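Local coordinates for TbiB1 (Thermobaculum terrenum, PDB 5V1V), which binds the leader peptide of the lasso peptide precursor TbiA(alpha), probably presenting the precursor to the processing enzymes of RiPP biosynthesis, at residues 72-76 / 85-89; 7-11 / 22-26; 34-39 / 56-60. The contacts are given in a common frame with arbitrary orientation. Residue numbers count along the deposited sequence, not the author numbering.

Contact 1 of 3, residues 72-76 / 85-89. With ZN (zinc ion), chain G.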
loop_
_atom_site.group_PDB
_atom_site.type_symbol
_atom_site.label_atom_id
_atom_site.label_comp_id
_atom_site.label_asym_id
_atom_site.label_seq_id
_atom_site.Cartn_x
_atom_site.Cartn_y
_atom_site.Cartn_z
ATOM N N ARG A 72 -7.354 6.319 2.139
ATOM C CA ARG A 72 -7.057 6.861 3.464
ATOM C C ARG A 72 -6.875 5.747 4.497
ATOM O O ARG A 72 -5.901 5.739 5.251
ATOM C CB ARG A 72 -8.146 7.827 3.924
ATOM C CG ARG A 72 -7.813 8.478 5.268
ATOM C CD ARG A 72 -8.955 9.270 5.899
ATOM N NE ARG A 72 -9.614 10.195 4.975
ATOM C CZ ARG A 72 -9.206 11.430 4.698
ATOM N NH1 ARG A 72 -8.109 11.928 5.258
ATOM N NH2 ARG A 72 -9.905 12.170 3.847
ATOM N N ASP A 73 -7.813 4.806 4.528
ATOM C CA ASP A 73 -7.735 3.698 5.490
ATOM C C ASP A 73 -6.528 2.798 5.237
ATOM O O ASP A 73 -5.884 2.342 6.184
ATOM C CB ASP A 73 -9.023 2.851 5.475
ATOM C CG ASP A 73 -10.186 3.518 6.197
ATOM O OD1 ASP A 73 -9.963 4.353 7.098
ATOM O OD2 ASP A 73 -11.347 3.187 5.864
ATOM N N PHE A 74 -6.214 2.554 3.970
ATOM C CA PHE A 74 -5.089 1.706 3.626
ATOM C C PHE A 74 -3.771 2.361 4.026
ATOM O O PHE A 74 -2.910 1.722 4.638
ATOM C CB PHE A 74 -5.127 1.396 2.132
ATOM C CG PHE A 74 -4.047 0.474 1.671
ATOM C CD1 PHE A 74 -4.027 -0.864 2.059
ATOM C CD2 PHE A 74 -3.057 0.940 0.820
ATOM C CE1 PHE A 74 -3.029 -1.714 1.601
ATOM C CE2 PHE A 74 -2.066 0.093 0.349
ATOM C CZ PHE A 74 -2.049 -1.230 0.749
ATOM N N LEU A 75 -3.615 3.639 3.690
ATOM C CA LEU A 75 -2.402 4.358 4.087
ATOM C C LEU A 75 -2.261 4.413 5.614
ATOM O O LEU A 75 -1.167 4.258 6.148
ATOM C CB LEU A 75 -2.372 5.767 3.498
ATOM C CG LEU A 75 -2.334 5.874 1.975
ATOM C CD1 LEU A 75 -2.262 7.339 1.586
ATOM C CD2 LEU A 75 -1.165 5.106 1.388
ATOM N N ARG A 76 -3.374 4.615 6.321
ATOM C CA ARG A 76 -3.339 4.591 7.775
ATOM C C ARG A 76 -2.903 3.230 8.306
ATOM O O ARG A 76 -2.157 3.164 9.271
ATOM C CB ARG A 76 -4.709 4.938 8.343
ATOM C CG ARG A 76 -5.101 6.399 8.191
ATOM C CD ARG A 76 -6.524 6.649 8.687
ATOM N NE ARG A 76 -6.710 6.206 10.069
ATOM C CZ ARG A 76 -6.259 6.859 11.138
ATOM N NH1 ARG A 76 -5.600 8.008 11.003
ATOM N NH2 ARG A 76 -6.475 6.361 12.350
ATOM N N GLU A 85 5.969 6.200 6.170
ATOM C CA GLU A 85 6.349 7.337 6.998
ATOM C C GLU A 85 5.826 8.652 6.444
ATOM O O GLU A 85 5.694 8.818 5.232
ATOM C CB GLU A 85 7.872 7.401 7.173
ATOM C CG GLU A 85 8.494 6.145 7.773
ATOM C CD GLU A 85 7.937 5.767 9.142
ATOM O OE1 GLU A 85 7.218 6.581 9.758
ATOM O OE2 GLU A 85 8.220 4.645 9.615
ATOM N N GLY A 86 5.537 9.581 7.352
ATOM C CA GLY A 86 5.085 10.917 6.988
ATOM C C GLY A 86 3.587 11.069 6.814
ATOM O O GLY A 86 3.120 12.144 6.464
ATOM N N TYR A 87 2.820 10.009 7.064
ATOM C CA TYR A 87 1.385 10.075 6.833
ATOM C C TYR A 87 0.654 11.070 7.749
ATOM O O TYR A 87 0.905 11.126 8.952
ATOM C CB TYR A 87 0.716 8.695 6.917
ATOM C CG TYR A 87 -0.762 8.827 6.651
ATOM C CD1 TYR A 87 -1.239 8.918 5.344
ATOM C CD2 TYR A 87 -1.675 8.953 7.703
ATOM C CE1 TYR A 87 -2.588 9.089 5.086
ATOM C CE2 TYR A 87 -3.026 9.133 7.451
ATOM C CZ TYR A 87 -3.470 9.194 6.143
ATOM O OH TYR A 87 -4.800 9.366 5.875
ATOM N N ALA A 88 -0.249 11.845 7.148
ATOM C CA ALA A 88 -1.183 12.700 7.881
ATOM C C ALA A 88 -2.510 12.746 7.131
ATOM O O ALA A 88 -2.539 12.598 5.905
ATOM C CB ALA A 88 -0.612 14.098 8.040
ATOM N N ASP A 89 -3.605 12.954 7.862
ATOM C CA ASP A 89 -4.941 12.997 7.260
ATOM C C ASP A 89 -5.218 14.296 6.506
ATOM O O ASP A 89 -6.120 14.353 5.663
ATOM C CB ASP A 89 -6.021 12.751 8.319
ATOM C CG ASP A 89 -6.186 11.283 8.652
ATOM O OD1 ASP A 89 -6.397 10.472 7.719
ATOM O OD2 ASP A 89 -6.107 10.943 9.848
HETATM ZN ZN ZN G . 6.441 5.669 11.437
HETATM O O HOH W 1 8.005 6.519 12.360
HETATM O O HOH W 2 4.781 4.975 10.389
#

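Contact 2 of 3, residues 7-11 / 22-26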
loop_
_atom_site.group_PDB
_atom_site.type_symbol
_atom_site.label_atom_id
_atom_site.label_comp_id
_atom_site.label_asym_id
_atom_site.label_seq_id
_atom_site.Cartn_x
_atom_site.Cartn_y
_atom_site.Cartn_z
ATOM N N SER A 7 8.818 3.227 4.416
ATOM C CA SER A 7 9.893 3.145 5.391
ATOM C C SER A 7 11.160 2.563 4.765
ATOM O O SER A 7 11.099 1.578 4.014
ATOM C CB SER A 7 9.475 2.283 6.581
ATOM O OG SER A 7 10.589 1.921 7.375
ATOM N N ASP A 8 12.307 3.145 5.125
ATOM C CA ASP A 8 13.601 2.644 4.664
ATOM C C ASP A 8 13.924 1.258 5.219
ATOM O O ASP A 8 14.859 0.607 4.757
ATOM C CB ASP A 8 14.720 3.624 5.035
ATOM C CG ASP A 8 14.681 4.897 4.215
ATOM O OD1 ASP A 8 14.283 4.846 3.031
ATOM O OD2 ASP A 8 15.056 5.954 4.765
ATOM N N ALA A 9 13.157 0.809 6.209
ATOM C CA ALA A 9 13.361 -0.504 6.818
ATOM C C ALA A 9 12.598 -1.642 6.134
ATOM O O ALA A 9 12.714 -2.795 6.533
ATOM C CB ALA A 9 13.027 -0.456 8.301
ATOM N N VAL A 10 11.840 -1.317 5.093
ATOM C CA VAL A 10 10.970 -2.289 4.433
ATOM C C VAL A 10 11.598 -2.847 3.157
ATOM O O VAL A 10 12.088 -2.094 2.307
ATOM C CB VAL A 10 9.576 -1.685 4.140
ATOM C CG1 VAL A 10 8.700 -2.665 3.379
ATOM C CG2 VAL A 10 8.886 -1.316 5.439
ATOM N N VAL A 11 11.595 -4.176 3.062
ATOM C CA VAL A 11 11.967 -4.901 1.850
ATOM C C VAL A 11 10.677 -5.363 1.148
ATOM O O VAL A 11 9.780 -5.897 1.801
ATOM C CB VAL A 11 12.851 -6.129 2.195
ATOM C CG1 VAL A 11 13.165 -6.948 0.954
ATOM C CG2 VAL A 11 14.150 -5.702 2.874
ATOM N N LEU A 22 8.523 -7.116 4.108
ATOM C CA LEU A 22 9.244 -7.495 5.309
ATOM C C LEU A 22 9.772 -6.242 5.991
ATOM O O LEU A 22 10.506 -5.466 5.379
ATOM C CB LEU A 22 10.416 -8.413 4.957
ATOM C CG LEU A 22 10.130 -9.826 4.451
ATOM C CD1 LEU A 22 9.704 -9.838 2.989
ATOM C CD2 LEU A 22 11.383 -10.658 4.649
ATOM N N HIS A 23 9.395 -6.035 7.246
ATOM C CA HIS A 23 9.925 -4.919 7.985
ATOM C C HIS A 23 11.137 -5.408 8.760
ATOM O O HIS A 23 11.006 -6.231 9.670
ATOM C CB HIS A 23 8.875 -4.347 8.920
ATOM C CG HIS A 23 9.233 -3.001 9.455
ATOM N ND1 HIS A 23 10.353 -2.778 10.229
ATOM C CD2 HIS A 23 8.629 -1.799 9.309
ATOM C CE1 HIS A 23 10.418 -1.496 10.540
ATOM N NE2 HIS A 23 9.390 -0.881 9.987
ATOM N N LEU A 24 12.318 -4.931 8.371
ATOM C CA LEU A 24 13.579 -5.472 8.910
ATOM C C LEU A 24 13.841 -5.179 10.375
ATOM O O LEU A 24 14.719 -5.795 10.986
ATOM C CB LEU A 24 14.770 -5.007 8.077
ATOM C CG LEU A 24 14.793 -5.462 6.621
ATOM C CD1 LEU A 24 16.067 -4.990 5.945
ATOM C CD2 LEU A 24 14.631 -6.965 6.488
ATOM N N GLN A 25 13.099 -4.240 10.947
ATOM C CA GLN A 25 13.342 -3.877 12.344
ATOM C C GLN A 25 12.291 -4.413 13.315
ATOM O O GLN A 25 12.613 -4.728 14.456
ATOM C CB GLN A 25 13.530 -2.369 12.468
ATOM C CG GLN A 25 14.769 -1.889 11.720
ATOM C CD GLN A 25 15.096 -0.435 11.968
ATOM O OE1 GLN A 25 14.746 0.122 13.007
ATOM N NE2 GLN A 25 15.783 0.185 11.017
ATOM N N THR A 26 11.048 -4.538 12.856
ATOM C CA THR A 26 9.995 -5.167 13.660
ATOM C C THR A 26 9.984 -6.687 13.450
ATOM O O THR A 26 9.460 -7.436 14.285
ATOM C CB THR A 26 8.601 -4.580 13.362
ATOM O OG1 THR A 26 8.188 -4.959 12.045
ATOM C CG2 THR A 26 8.603 -3.049 13.479
HETATM O O HOH W 3 9.989 2.087 9.986
#

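Contact 3 of 3, residues 34-39 / 56-60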
loop_
_atom_site.group_PDB
_atom_site.type_symbol
_atom_site.label_atom_id
_atom_site.label_comp_id
_atom_site.label_asym_id
_atom_site.label_seq_id
_atom_site.Cartn_x
_atom_site.Cartn_y
_atom_site.Cartn_z
ATOM N N ALA A 34 -3.725 -7.326 -5.561
ATOM C CA ALA A 34 -4.588 -6.497 -6.402
ATOM C C ALA A 34 -4.363 -4.990 -6.221
ATOM O O ALA A 34 -3.277 -4.492 -6.515
ATOM C CB ALA A 34 -6.051 -6.873 -6.178
ATOM N N VAL A 35 -5.385 -4.276 -5.748
ATOM C CA VAL A 35 -5.306 -2.823 -5.618
ATOM C C VAL A 35 -4.267 -2.399 -4.569
ATOM O O VAL A 35 -3.543 -1.434 -4.784
ATOM C CB VAL A 35 -6.688 -2.184 -5.327
ATOM C CG1 VAL A 35 -6.572 -0.670 -5.189
ATOM C CG2 VAL A 35 -7.701 -2.539 -6.412
ATOM N N GLY A 36 -4.188 -3.125 -3.456
ATOM C CA GLY A 36 -3.166 -2.837 -2.435
ATOM C C GLY A 36 -1.756 -2.899 -2.991
ATOM O O GLY A 36 -0.916 -2.036 -2.701
ATOM N N SER A 37 -1.502 -3.934 -3.793
ATOM C CA SER A 37 -0.212 -4.093 -4.456
ATOM C C SER A 37 0.057 -2.958 -5.434
ATOM O O SER A 37 1.179 -2.456 -5.519
ATOM C CB SER A 37 -0.143 -5.431 -5.186
ATOM O OG SER A 37 -0.131 -6.493 -4.262
ATOM N N ARG A 38 -0.976 -2.549 -6.169
ATOM C CA ARG A 38 -0.829 -1.443 -7.104
ATOM C C ARG A 38 -0.510 -0.133 -6.378
ATOM O O ARG A 38 0.383 0.611 -6.799
ATOM C CB ARG A 38 -2.066 -1.282 -7.993
ATOM C CG ARG A 38 -1.933 -0.169 -9.025
ATOM C CD ARG A 38 -0.904 -0.461 -10.107
ATOM N NE ARG A 38 -0.822 0.655 -11.044
ATOM C CZ ARG A 38 0.293 1.284 -11.403
ATOM N NH1 ARG A 38 1.476 0.901 -10.933
ATOM N NH2 ARG A 38 0.224 2.290 -12.262
ATOM N N ILE A 39 -1.239 0.144 -5.298
ATOM C CA ILE A 39 -0.951 1.313 -4.471
ATOM C C ILE A 39 0.491 1.262 -3.957
ATOM O O ILE A 39 1.200 2.266 -4.018
ATOM C CB ILE A 39 -1.961 1.462 -3.319
ATOM C CG1 ILE A 39 -3.339 1.790 -3.900
ATOM C CG2 ILE A 39 -1.493 2.547 -2.351
ATOM C CD1 ILE A 39 -4.470 1.559 -2.921
ATOM N N ILE A 56 -5.583 5.015 -9.668
ATOM C CA ILE A 56 -6.577 3.985 -9.382
ATOM C C ILE A 56 -7.890 4.278 -10.122
ATOM O O ILE A 56 -8.505 3.367 -10.664
ATOM C CB ILE A 56 -6.783 3.784 -7.861
ATOM C CG1 ILE A 56 -5.469 3.352 -7.179
ATOM C CG2 ILE A 56 -7.873 2.756 -7.597
ATOM C CD1 ILE A 56 -4.800 2.117 -7.771
ATOM N N CYS A 57 -8.292 5.546 -10.180
ATOM C CA CYS A 57 -9.488 5.937 -10.941
ATOM C C CYS A 57 -9.372 5.686 -12.438
ATOM O O CYS A 57 -10.378 5.431 -13.105
ATOM C CB CYS A 57 -9.818 7.402 -10.715
ATOM S SG CYS A 57 -10.562 7.701 -9.108
ATOM N N ALA A 58 -8.154 5.773 -12.965
ATOM C CA ALA A 58 -7.912 5.543 -14.383
ATOM C C ALA A 58 -7.868 4.049 -14.710
ATOM O O ALA A 58 -8.241 3.636 -15.812
ATOM C CB ALA A 58 -6.617 6.219 -14.802
ATOM N N GLU A 59 -7.422 3.243 -13.746
ATOM C CA GLU A 59 -7.107 1.829 -13.980
ATOM C C GLU A 59 -8.201 0.856 -13.552
ATOM O O GLU A 59 -8.183 -0.316 -13.950
ATOM C CB GLU A 59 -5.798 1.481 -13.275
ATOM C CG GLU A 59 -4.589 2.172 -13.889
ATOM C CD GLU A 59 -3.307 1.972 -13.099
ATOM O OE1 GLU A 59 -3.243 1.047 -12.260
ATOM O OE2 GLU A 59 -2.355 2.747 -13.335
ATOM N N TYR A 60 -9.149 1.338 -12.754
ATOM C CA TYR A 60 -10.174 0.487 -12.156
ATOM C C TYR A 60 -11.575 1.044 -12.339
ATOM O O TYR A 60 -11.762 2.259 -12.404
ATOM C CB TYR A 60 -9.887 0.297 -10.660
ATOM C CG TYR A 60 -8.639 -0.511 -10.392
ATOM C CD1 TYR A 60 -8.703 -1.894 -10.271
ATOM C CD2 TYR A 60 -7.393 0.108 -10.273
ATOM C CE1 TYR A 60 -7.563 -2.642 -10.035
ATOM C CE2 TYR A 60 -6.248 -0.633 -10.026
ATOM C CZ TYR A 60 -6.341 -2.010 -9.914
ATOM O OH TYR A 60 -5.211 -2.767 -9.680
#

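Contact 1 of 3, residues 72-76 / 85-89
In this PqqD-like fold the C-terminal tail folds back over helix 64-80, tied to it by a salt-bridge network of Arg72, Arg76 and Asp89. The two arginines lie one helical turn apart, so both reach the same carboxylate. Arg72 NH1 donates to the backbone Asp89 O at 3.2 Å and makes a weak hydrogen bond, part of a salt bridge, to Asp89 OD1 at 3.3 Å. Arg76 NH1 forms the other salt bridge, 3.2 Å from Asp89 OD2. Tyr87 points its side chain toward the helix: its ring packs on Leu75, with Leu75 CB 3.7 Å from Tyr87 CE1, and on the aliphatic part of Arg76, with Arg76 CG 3.5 Å from Tyr87 CE2. Gly86 has a positive phi of 88°, at which a CB would be jammed against the carbonyl O of Glu85, so glycine suits the place. Before it, Glu85 OE1 binds a zinc ion at 2.1 Å together with two waters and Glu82. Tyr87 OH gives its proton to Asp89 OD1 at 2.7 Å.

Contact 2 of 3, residues 7-11 / 22-26
Val10-Val11 and Leu22-His23 run antiparallel. Val11 and Leu22 form a hydrogen-bonded pair, with Val11 N 2.9 Å from Leu22 O and Leu22 N 2.9 Å from Val11 O, whereas Val10 and His23 are a non-hydrogen-bonded pair, their CA atoms 4.5 Å apart. There Val10 CA approaches Leu22 O to 3.3 Å in a CA-H...O contact. One more bond, Leu24 N to Ala9 O at 2.8 Å, carries the pairing past the regular strands. Ser7 to Val10 make a type I beta turn leading into the first strand, and Ser7 OG accepts from Ala9 N at 3.0 Å, an ST turn that suits a short hydroxyl side chain. These are the open ends of the beta hairpin of strands 10-15 and 18-23, part of the three-stranded sheet of this PqqD-like domain. On one face Val11 and Leu22 lie side by side, and Leu22 also packs on the bound leader peptide. Val11 CG2 further meets Leu24 CD1 at 3.7 Å. His23 occupies the other face with Val10, touched by Val10 CG2 (3.9 Å from His23 CD2) and by the small Ala9, whose CB lies 3.6 Å from His23 CE1. Both imidazole nitrogens are used: His23 ND1 accepts from Gln25 N at 3.2 Å, and His23 NE2 shares water 3 with Ser7 OG, at 3.0 and 2.7 Å respectively.

Contact 3 of 3, residues 34-39 / 56-60
The polar part of this contact is a two-pronged salt bridge between helices 34-44 and 49-59. Arg38 NE donates to Glu59 OE1 at 2.7 Å and Arg38 NH2 to Glu59 OE2 at 2.8 Å, both nearly straight, so the edge of the guanidinium meets the carboxylate with two donors matched to two acceptors. Long, flexible residues suit this place: each side chain leaves its helix toward the other segment and spans the gap at the partly exposed margin.

The apolar contacts centre on Ile56. Its CD1 lies 4.2 Å from Val35 CG1, 4.2 Å from Ile39 CG1 and 3.9 Å from Arg38 CG, so one delta methyl sits among three residues of the facing helix. Branched side chains fill this space well, and behind them Ile39 and Ile56 also touch helix 64-80.

An aromatic contact completes the set. Val35 CG2 stands over one face of the Tyr60 ring, 4.0 Å from its centroid and 25° off the normal, a CH-pi interaction, while Arg38 CG lies at the ring's edge. Tyr60 follows the last helical turn and leaves helical geometry with phi/psi of -131/150°, an extended conformation, which suits strand pairing with the leader peptide.

Here the bound TbiA(alpha) leader peptide pairs with Tyr60 as a parallel beta strand and packs against Val35 and Ile39, so these helices and the residue after them form part of the leader-binding groove of a PqqD-like RiPP recognition element.

Along the chain contact 2 comes first, then contact 3, then contact 1, each closing before the next opens. Contact 2 joins two strands of the three-stranded sheet, contact 3 pairs helices 34-44 and 49-59, and contact 1 sets the C-terminal tail on helix 64-80. Contact 1 touches both others: Glu85 packs on Ser7, and Phe74 on Ile39 and Gly36. Its centre is about 17 Å from that of contact 2 and about 16 Å from that of contact 3. Contacts 2 and 3, with centres about 23 Å apart, lie on opposite sides of the chain's centre, yet the leader peptide reaches residues of all three contacts, so its binding surface combines sheet and helices.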